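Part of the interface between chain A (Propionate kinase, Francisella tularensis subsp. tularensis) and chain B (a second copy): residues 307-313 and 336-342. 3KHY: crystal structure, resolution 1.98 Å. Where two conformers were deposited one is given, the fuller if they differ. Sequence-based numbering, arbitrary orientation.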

# COMPACT_ATOMS: atom_id res chain seq x y z
N TYR A 307 3.16 5.93 -10.43
CA TYR A 307 2.63 7.25 -10.81
C TYR A 307 2.81 7.61 -12.29
O TYR A 307 2.22 8.58 -12.77
CB TYR A 307 3.24 8.35 -9.93
CG TYR A 307 2.76 8.32 -8.49
CD1 TYR A 307 1.83 7.37 -8.05
CD2 TYR A 307 3.25 9.24 -7.56
CE1 TYR A 307 1.40 7.35 -6.70
CE2 TYR A 307 2.83 9.23 -6.24
CZ TYR A 307 1.91 8.29 -5.81
OH TYR A 307 1.52 8.31 -4.48
N MSE A 308 3.61 6.84 -13.01
CA MSE A 308 3.76 7.08 -14.44
C MSE A 308 2.41 7.01 -15.18
O MSE A 308 2.24 7.62 -16.23
CB MSE A 308 4.76 6.10 -15.07
CG MSE A 308 6.17 6.22 -14.50
SE MSE A 308 6.92 8.03 -14.77
CE MSE A 308 7.40 7.85 -16.66
N ILE A 309 1.44 6.27 -14.63
CA ILE A 309 0.13 6.18 -15.28
C ILE A 309 -0.54 7.53 -15.51
O ILE A 309 -1.37 7.66 -16.43
CB ILE A 309 -0.90 5.33 -14.50
CG1 ILE A 309 -1.17 5.94 -13.13
CG2 ILE A 309 -0.45 3.89 -14.41
CD1 ILE A 309 -2.39 5.33 -12.43
N TYR A 310 -0.22 8.53 -14.69
CA TYR A 310 -0.92 9.82 -14.77
C TYR A 310 -0.41 10.77 -15.85
O TYR A 310 -0.97 11.85 -16.03
CB TYR A 310 -0.88 10.56 -13.43
CG TYR A 310 -1.48 9.78 -12.29
CD1 TYR A 310 -2.84 9.48 -12.27
CD2 TYR A 310 -0.68 9.33 -11.23
CE1 TYR A 310 -3.40 8.75 -11.23
CE2 TYR A 310 -1.23 8.60 -10.19
CZ TYR A 310 -2.60 8.31 -10.20
OH TYR A 310 -3.15 7.58 -9.17
N PHE A 311 0.63 10.38 -16.57
CA PHE A 311 1.31 11.34 -17.42
C PHE A 311 1.41 10.92 -18.88
O PHE A 311 2.00 9.89 -19.20
CB PHE A 311 2.73 11.62 -16.89
CG PHE A 311 2.74 12.15 -15.48
CD1 PHE A 311 2.57 13.52 -15.24
CD2 PHE A 311 2.92 11.31 -14.40
CE1 PHE A 311 2.57 14.03 -13.95
CE2 PHE A 311 2.93 11.81 -13.10
CZ PHE A 311 2.76 13.17 -12.88
N ASN A 312 0.84 11.74 -19.76
CA ASN A 312 1.11 11.60 -21.18
C ASN A 312 2.58 11.94 -21.40
O ASN A 312 3.30 11.25 -22.11
CB ASN A 312 0.23 12.53 -22.00
CG ASN A 312 0.51 12.42 -23.49
OD1 ASN A 312 0.33 11.36 -24.09
ND2 ASN A 312 0.96 13.52 -24.08
N LYS A 313 3.00 13.03 -20.77
CA LYS A 313 4.39 13.48 -20.82
C LYS A 313 4.83 13.93 -19.44
O LYS A 313 4.35 14.94 -18.92
CB LYS A 313 4.53 14.63 -21.82
CG LYS A 313 5.94 15.22 -21.91
CD LYS A 313 5.99 16.33 -22.96
CE LYS A 313 7.29 17.11 -22.91
NZ LYS A 313 7.22 18.38 -23.72
N SER B 336 -7.71 0.92 -20.27
CA SER B 336 -7.87 2.34 -20.58
C SER B 336 -7.08 3.20 -19.59
O SER B 336 -6.54 4.24 -19.95
CB SER B 336 -9.34 2.74 -20.60
OG SER B 336 -9.49 4.13 -20.87
N LYS B 337 -6.99 2.74 -18.34
CA LYS B 337 -6.21 3.44 -17.32
C LYS B 337 -4.70 3.28 -17.49
O LYS B 337 -3.92 3.97 -16.84
CB LYS B 337 -6.66 3.01 -15.92
CG LYS B 337 -8.14 3.37 -15.64
CD LYS B 337 -8.58 3.01 -14.22
CE LYS B 337 -9.79 3.86 -13.79
NZ LYS B 337 -10.90 3.80 -14.80
N LEU B 338 -4.30 2.37 -18.38
CA LEU B 338 -2.88 2.11 -18.63
C LEU B 338 -2.42 2.67 -19.98
O LEU B 338 -1.33 2.36 -20.46
CB LEU B 338 -2.58 0.60 -18.54
CG LEU B 338 -2.58 0.04 -17.11
CD1 LEU B 338 -2.73 -1.48 -17.11
CD2 LEU B 338 -1.31 0.46 -16.32
N ALA B 339 -3.26 3.50 -20.59
CA ALA B 339 -2.98 4.07 -21.90
C ALA B 339 -1.61 4.77 -21.96
O ALA B 339 -0.89 4.67 -22.96
CB ALA B 339 -4.08 5.05 -22.31
N ASN B 340 -1.25 5.47 -20.89
CA ASN B 340 -0.01 6.24 -20.88
C ASN B 340 1.25 5.37 -20.84
O ASN B 340 2.35 5.84 -21.10
CB ASN B 340 0.00 7.25 -19.72
CG ASN B 340 -0.87 8.45 -20.00
OD1 ASN B 340 -1.04 8.84 -21.15
ND2 ASN B 340 -1.42 9.06 -18.94
N LEU B 341 1.06 4.09 -20.52
CA LEU B 341 2.18 3.15 -20.44
C LEU B 341 2.28 2.27 -21.69
O LEU B 341 3.03 1.30 -21.70
CB LEU B 341 2.06 2.28 -19.19
CG LEU B 341 2.69 2.85 -17.90
CD1 LEU B 341 2.14 4.22 -17.59
CD2 LEU B 341 2.45 1.91 -16.74
N GLY B 342 1.52 2.59 -22.73
CA GLY B 342 1.65 1.89 -24.00
C GLY B 342 0.84 0.60 -24.07
O GLY B 342 1.18 -0.32 -24.81
O HOH W 1 -2.21 5.66 -18.21
O HOH W 2 3.15 8.47 -22.36

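What makes the direct polar link? Asn340(B), whose CA-to-CB bond points toward chain A, supplies it: ND2 donates a hydrogen bond to Ile309(A) O at 2.9 Å, nearly straight at 162°. With chi1 at -76° (m) and chi2 at -30°, the amide of Asn340(B) lies along the backbone from Ile309(A) to Asn312(A), so that Asn340(B) OD1 lies 3.5 Å from Asn312(A) CA. An asparagine suits the place, being short and carrying a donor that can meet a backbone carbonyl.

How does water extend this link? Water 1 donates to Ile309(A) O and to Lys337(B) O, both at 2.8 Å, and accepts from Asn340(B) N at 2.9 Å. Ile309(A) O thus receives two hydrogen bonds. Water 2 makes a second bridge, donating to Asn312(A) O at 2.8 Å and Asn340(B) O at 3.0 Å.

Where do the apolar side chains meet? Ile309(A), buried, places CG2 4.0 Å from Leu338(B) CD2 and 4.1 Å from Leu341(B) CD1. Leu341(B) CD1 also lies 4.1 Å from Met308(A) CB; the rest of this selenomethionine side chain leads away. Both leucines bring their ends nearer, and each sets a methyl against CG2 of the buried Ile309(A), so the contact is apolar on both sides.

How much is covered? The stretches bury 309 Å² together, with Asn340(B) and Ile309(A) contributing most, at 85 and 81 Å².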